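Local coordinates for protein aeromonas extracellular serine protease (Aeromonas sobria, PDB 3WQB) that cleaves peptide bonds after paired basic residues, one of them lysine, as a secreted calcium-binding subtilisin-like serine protease of the furin type and a probable virulence factor, at residues A[397-402]-A[410-415]; A[242-247]-A[275-280]. The protein carries 1 engineered substitution. All coordinates share one frame; numbering follows the deposited sequence.

Contact 1: residues A[397-402]-A[410-415]; sequences EGWERN and PTYGFG
W399 and Y412 are brought together by matching first torsions: in each, CG lies anti to the carbonyl carbon and beside the backbone N (chi1 -77° for W399, -56° for Y412). The two side chains cross at about a right angle, yet their ring planes are nearly parallel, 10° apart. They are slid so far that the indole's five-membered ring and the phenol ring barely overlap. The closest touch comes from the six-membered half, W399 CZ2 lying 3.6 Å from Y412 CB.

Further along the indole, CZ3 approaches the carbonyl oxygen of G413 at 3.3 Å, and CH2 meets G415 CA at 3.7 Å, near the ring plane. The type II' turn from Y412 to G415, closed by G415 N to Y412 O, thus offers the indole mostly backbone. Glycine suits both places: G413 has positive phi, and G415 has backbone angles at which a side chain would crowd the carbonyl O of F414. The polar ends turn to other partners, W399 NE1 to V372 O and Y412 OH to D373 and R267 N.

At the other end, E397 bends at chi2, which sets CD, and its OE1 comes 3.5 Å from P410 CG, while OE2 accepts from I502 N. A water joins the segments, donating to E397 O at 2.8 Å and hydrogen-bonded to T411 OG1 at 2.7 Å.

The chemistry is therefore mainly van der Waals: indole carbon against the turn's backbone and Y412, and the E397 carboxylate against the proline ring, with one water as the polar bridge and the buried polar groups of both aromatic residues paired beyond the two segments.

Contact 2: residues A[242-247]-A[275-280]; sequences ENSNLD and SNIFLS
S244 and N276 grip each other through two hydrogen bonds that use both ends of the N276 amide. S244 OG donates to N276 OD1 over 2.7 Å, tilted 30° from the carbonyl plane, and N276 ND2 returns a fairly straight bond (164°) to S244 O, 2.9 Å away. This second donor sits well above the carbonyl plane of S244, although the acceptor lies close to the plane of the N276 amide. Asparagine suits the place because one short side chain supplies both a donor and an acceptor.

Both partners of that exchange are used again: N276 ND2 also donates to N250 O, and S244 O also accepts from N250 ND2.

The amide of N245 stacks on that of N276, the planes 20° apart and the side chains running past each other in opposite directions, with N245 OD1 3.2 Å from N276 CG. Its polar atoms are satisfied by other parts of the chain, OD1 by L534 N and ND2 by L503 O. S275 OG, 3.1 Å from N245 ND2, bonds to L534 O. I277 CD1 packs against the S244 side chain, 3.5 Å from OG and close to CB.

N243 shapes its own turn: its OD1 accepts from N245 N at 2.9 Å, in the carbonyl plane on a lone pair, while ND2 donates to a water that also accepts from S275 N and is hydrogen-bonded to S505 OG as well.

The N243 OD1 to N245 N bond defines an Asx turn, here coincident with a type I beta turn from N243 to L246, and the arrangement docks this turn onto the loop leading into edge strand 277-282 of the parallel subtilisin sheet.

Both contacts are buried and lie away from the active site and the calcium sites, and both involve the edge of the parallel subtilisin sheet. Contact 2 includes residues of edge strand 277-282; in contact 1, residues 410-415 run beside it, with probable hydrogen bonds from F414 N to F278 O and from S280 N to G415 O. I277 of contact 2 packs on contact 1, its CG1 near P410 O and its CG2 near G413 N. The chemistry differs: contact 1 relies on an indole, a proline and glycine backbone, whereas contact 2, nearer the centre of the chain, relies on amides and hydroxyls. Partners such as I502, L503 and L534 of the P-domain tie both contacts to the second domain.

Contact 1: residues A[397-402]-A[410-415]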
loop_
_atom_site.group_PDB
_atom_site.type_symbol
_atom_site.label_atom_id
_atom_site.label_comp_id
_atom_site.label_asym_id
_atom_site.label_seq_id
_atom_site.Cartn_x
_atom_site.Cartn_y
_atom_site.Cartn_z
ATOM N N GLU A 397 -0.231 -18.299 -5.918
ATOM C CA GLU A 397 -1.460 -19.071 -5.813
ATOM C C GLU A 397 -2.610 -18.440 -6.583
ATOM O O GLU A 397 -2.589 -17.244 -6.908
ATOM C CB GLU A 397 -1.887 -19.213 -4.343
ATOM C CG GLU A 397 -0.784 -19.717 -3.420
ATOM C CD GLU A 397 -0.028 -18.609 -2.694
ATOM O OE1 GLU A 397 0.273 -17.548 -3.294
ATOM O OE2 GLU A 397 0.278 -18.816 -1.501
ATOM N N GLY A 398 -3.609 -19.270 -6.874
ATOM C CA GLY A 398 -4.935 -18.787 -7.221
ATOM C C GLY A 398 -5.730 -18.712 -5.926
ATOM O O GLY A 398 -5.158 -18.517 -4.851
ATOM N N TRP A 399 -7.048 -18.882 -6.005
ATOM C CA TRP A 399 -7.878 -18.942 -4.799
ATOM C C TRP A 399 -7.656 -20.230 -4.030
ATOM O O TRP A 399 -7.677 -21.322 -4.609
ATOM C CB TRP A 399 -9.354 -18.860 -5.163
ATOM C CG TRP A 399 -9.822 -17.487 -5.503
ATOM C CD1 TRP A 399 -10.083 -16.997 -6.748
ATOM C CD2 TRP A 399 -10.075 -16.420 -4.582
ATOM N NE1 TRP A 399 -10.498 -15.692 -6.662
ATOM C CE2 TRP A 399 -10.505 -15.311 -5.343
ATOM C CE3 TRP A 399 -10.005 -16.297 -3.184
ATOM C CZ2 TRP A 399 -10.853 -14.094 -4.762
ATOM C CZ3 TRP A 399 -10.354 -15.087 -2.604
ATOM C CH2 TRP A 399 -10.775 -13.995 -3.397
ATOM N N GLU A 400 -7.476 -20.085 -2.721
ATOM C CA GLU A 400 -7.356 -21.220 -1.802
ATOM C C GLU A 400 -8.154 -20.958 -0.531
ATOM O O GLU A 400 -8.337 -19.806 -0.113
ATOM C CB GLU A 400 -5.889 -21.504 -1.463
ATOM C CG GLU A 400 -5.070 -21.864 -2.706
ATOM C CD GLU A 400 -3.603 -22.110 -2.433
ATOM O OE1 GLU A 400 -3.199 -22.041 -1.262
ATOM O OE2 GLU A 400 -2.851 -22.386 -3.394
ATOM N N ARG A 401 -8.657 -22.028 0.072
ATOM C CA ARG A 401 -9.446 -21.912 1.295
ATOM C C ARG A 401 -8.606 -22.396 2.475
ATOM O O ARG A 401 -8.062 -23.505 2.444
ATOM C CB ARG A 401 -10.738 -22.729 1.173
ATOM C CG ARG A 401 -11.810 -22.369 2.199
ATOM C CD ARG A 401 -13.072 -23.193 1.981
ATOM N NE ARG A 401 -14.265 -22.430 2.343
ATOM C CZ ARG A 401 -15.215 -22.834 3.182
ATOM N NH1 ARG A 401 -15.143 -24.017 3.778
ATOM N NH2 ARG A 401 -16.249 -22.038 3.423
ATOM N N ASN A 402 -8.492 -21.570 3.516
ATOM C CA ASN A 402 -7.682 -21.948 4.678
ATOM C C ASN A 402 -8.425 -22.906 5.619
ATOM O O ASN A 402 -9.570 -23.277 5.353
ATOM C CB ASN A 402 -7.080 -20.725 5.398
ATOM C CG ASN A 402 -8.085 -19.946 6.245
ATOM O OD1 ASN A 402 -9.174 -20.428 6.590
ATOM N ND2 ASN A 402 -7.701 -18.726 6.605
ATOM N N PRO A 410 -3.624 -14.139 -3.186
ATOM C CA PRO A 410 -2.738 -12.976 -3.149
ATOM C C PRO A 410 -3.165 -11.885 -4.137
ATOM O O PRO A 410 -2.807 -10.725 -3.957
ATOM C CB PRO A 410 -1.369 -13.560 -3.531
ATOM C CG PRO A 410 -1.699 -14.804 -4.286
ATOM C CD PRO A 410 -2.904 -15.355 -3.618
ATOM N N THR A 411 -3.930 -12.246 -5.169
ATOM C CA THR A 411 -4.401 -11.244 -6.121
ATOM C C THR A 411 -5.526 -10.376 -5.544
ATOM O O THR A 411 -5.494 -9.146 -5.678
ATOM C CB THR A 411 -4.826 -11.899 -7.449
ATOM O OG1 THR A 411 -3.687 -12.532 -8.032
ATOM C CG2 THR A 411 -5.376 -10.862 -8.413
ATOM N N TYR A 412 -6.516 -11.013 -4.925
ATOM C CA TYR A 412 -7.734 -10.324 -4.503
ATOM C C TYR A 412 -7.895 -10.225 -2.987
ATOM O O TYR A 412 -8.903 -9.706 -2.508
ATOM C CB TYR A 412 -8.961 -11.019 -5.128
ATOM C CG TYR A 412 -8.885 -11.109 -6.629
ATOM C CD1 TYR A 412 -9.071 -9.977 -7.417
ATOM C CD2 TYR A 412 -8.608 -12.314 -7.258
ATOM C CE1 TYR A 412 -8.986 -10.043 -8.789
ATOM C CE2 TYR A 412 -8.519 -12.394 -8.634
ATOM C CZ TYR A 412 -8.712 -11.247 -9.393
ATOM O OH TYR A 412 -8.632 -11.298 -10.765
ATOM N N GLY A 413 -6.914 -10.727 -2.235
ATOM C CA GLY A 413 -7.075 -10.842 -0.789
ATOM C C GLY A 413 -8.265 -11.747 -0.488
ATOM O O GLY A 413 -8.415 -12.829 -1.073
ATOM N N PHE A 414 -9.118 -11.298 0.429
ATOM C CA PHE A 414 -10.346 -12.016 0.748
ATOM C C PHE A 414 -11.426 -11.841 -0.321
ATOM O O PHE A 414 -12.441 -12.541 -0.304
ATOM C CB PHE A 414 -10.850 -11.624 2.143
ATOM C CG PHE A 414 -9.914 -12.048 3.230
ATOM C CD1 PHE A 414 -9.105 -11.117 3.883
ATOM C CD2 PHE A 414 -9.780 -13.398 3.551
ATOM C CE1 PHE A 414 -8.203 -11.527 4.863
ATOM C CE2 PHE A 414 -8.878 -13.815 4.518
ATOM C CZ PHE A 414 -8.091 -12.883 5.175
ATOM N N GLY A 415 -11.183 -10.933 -1.265
ATOM C CA GLY A 415 -12.090 -10.727 -2.383
ATOM C C GLY A 415 -12.450 -9.280 -2.627
ATOM O O GLY A 415 -11.919 -8.361 -1.989
HETATM O O HOH W 1 -4.089 -14.889 -6.762
#

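Contact 2: residues A[242-247]-A[275-280]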
loop_
_atom_site.group_PDB
_atom_site.type_symbol
_atom_site.label_atom_id
_atom_site.label_comp_id
_atom_site.label_asym_id
_atom_site.label_seq_id
_atom_site.Cartn_x
_atom_site.Cartn_y
_atom_site.Cartn_z
ATOM N N GLU A 242 6.463 -6.391 -9.012
ATOM C CA GLU A 242 6.341 -5.909 -7.644
ATOM C C GLU A 242 5.374 -6.765 -6.840
ATOM O O GLU A 242 4.159 -6.679 -7.003
ATOM C CB GLU A 242 5.881 -4.460 -7.654
ATOM C CG GLU A 242 5.792 -3.815 -6.299
ATOM C CD GLU A 242 5.603 -2.343 -6.426
ATOM O OE1 GLU A 242 6.629 -1.630 -6.461
ATOM O OE2 GLU A 242 4.440 -1.904 -6.529
ATOM N N ASN A 243 5.930 -7.618 -5.991
ATOM C CA ASN A 243 5.149 -8.240 -4.953
ATOM C C ASN A 243 4.866 -7.166 -3.910
ATOM O O ASN A 243 5.749 -6.370 -3.585
ATOM C CB ASN A 243 5.931 -9.402 -4.359
ATOM C CG ASN A 243 5.137 -10.182 -3.353
ATOM O OD1 ASN A 243 4.862 -9.695 -2.257
ATOM N ND2 ASN A 243 4.779 -11.410 -3.701
ATOM N N SER A 244 3.630 -7.117 -3.414
ATOM C CA SER A 244 3.216 -6.093 -2.451
ATOM C C SER A 244 3.870 -6.155 -1.060
ATOM O O SER A 244 3.694 -5.234 -0.252
ATOM C CB SER A 244 1.690 -6.080 -2.344
ATOM O OG SER A 244 1.177 -7.355 -2.024
ATOM N N ASN A 245 4.608 -7.230 -0.785
ATOM C CA ASN A 245 5.425 -7.310 0.432
ATOM C C ASN A 245 6.788 -6.612 0.304
ATOM O O ASN A 245 7.520 -6.511 1.287
ATOM C CB ASN A 245 5.628 -8.771 0.873
ATOM C CG ASN A 245 4.607 -9.237 1.908
ATOM O OD1 ASN A 245 4.207 -8.483 2.784
ATOM N ND2 ASN A 245 4.227 -10.511 1.838
ATOM N N LEU A 246 7.148 -6.132 -0.890
ATOM C CA LEU A 246 8.460 -5.486 -1.035
ATOM C C LEU A 246 8.567 -4.137 -0.326
ATOM O O LEU A 246 9.610 -3.820 0.241
ATOM C CB LEU A 246 8.880 -5.347 -2.496
ATOM C CG LEU A 246 9.134 -6.636 -3.270
ATOM C CD1 LEU A 246 9.468 -6.314 -4.724
ATOM C CD2 LEU A 246 10.234 -7.473 -2.617
ATOM N N ASP A 247 7.500 -3.348 -0.350
ATOM C CA ASP A 247 7.502 -2.059 0.338
ATOM C C ASP A 247 7.307 -2.341 1.827
ATOM O O ASP A 247 6.265 -2.877 2.211
ATOM C CB ASP A 247 6.384 -1.169 -0.219
ATOM C CG ASP A 247 6.208 0.138 0.554
ATOM O OD1 ASP A 247 6.818 0.325 1.637
ATOM O OD2 ASP A 247 5.436 0.985 0.054
ATOM N N SER A 275 0.754 -11.826 -0.506
ATOM C CA SER A 275 0.080 -12.426 0.647
ATOM C C SER A 275 -0.458 -11.407 1.642
ATOM O O SER A 275 -1.276 -11.747 2.510
ATOM C CB SER A 275 1.001 -13.406 1.356
ATOM O OG SER A 275 2.148 -12.756 1.872
ATOM N N ASN A 276 0.021 -10.167 1.524
ATOM C CA ASN A 276 -0.418 -9.076 2.396
ATOM C C ASN A 276 -1.566 -8.238 1.863
ATOM O O ASN A 276 -1.994 -7.315 2.534
ATOM C CB ASN A 276 0.752 -8.167 2.766
ATOM C CG ASN A 276 1.405 -7.527 1.570
ATOM O OD1 ASN A 276 1.528 -8.141 0.507
ATOM N ND2 ASN A 276 1.876 -6.301 1.748
ATOM N N ILE A 277 -2.093 -8.578 0.691
ATOM C CA ILE A 277 -3.336 -7.958 0.206
ATOM C C ILE A 277 -4.464 -8.388 1.139
ATOM O O ILE A 277 -4.576 -9.567 1.481
ATOM C CB ILE A 277 -3.651 -8.375 -1.250
ATOM C CG1 ILE A 277 -2.515 -7.961 -2.198
ATOM C CG2 ILE A 277 -4.991 -7.795 -1.721
ATOM C CD1 ILE A 277 -2.186 -6.457 -2.216
ATOM N N PHE A 278 -5.288 -7.433 1.562
ATOM C CA PHE A 278 -6.442 -7.745 2.393
ATOM C C PHE A 278 -7.722 -7.834 1.565
ATOM O O PHE A 278 -8.526 -8.756 1.751
ATOM C CB PHE A 278 -6.593 -6.718 3.524
ATOM C CG PHE A 278 -7.529 -7.159 4.617
ATOM C CD1 PHE A 278 -7.075 -8.010 5.613
ATOM C CD2 PHE A 278 -8.863 -6.753 4.634
ATOM C CE1 PHE A 278 -7.932 -8.444 6.622
ATOM C CE2 PHE A 278 -9.728 -7.182 5.650
ATOM C CZ PHE A 278 -9.257 -8.039 6.629
ATOM N N LEU A 279 -7.900 -6.891 0.639
ATOM C CA LEU A 279 -9.089 -6.816 -0.204
ATOM C C LEU A 279 -8.721 -6.307 -1.592
ATOM O O LEU A 279 -7.700 -5.617 -1.777
ATOM C CB LEU A 279 -10.130 -5.862 0.407
ATOM C CG LEU A 279 -10.813 -6.252 1.710
ATOM C CD1 LEU A 279 -11.400 -5.026 2.349
ATOM C CD2 LEU A 279 -11.873 -7.321 1.459
ATOM N N SER A 280 -9.588 -6.632 -2.546
ATOM C CA SER A 280 -9.610 -6.018 -3.865
ATOM C C SER A 280 -10.676 -4.925 -3.887
ATOM O O SER A 280 -11.775 -5.097 -3.346
ATOM C CB SER A 280 -9.963 -7.086 -4.901
ATOM O OG SER A 280 -10.072 -6.558 -6.220
HETATM O O HOH W 2 3.371 -12.624 -1.442
#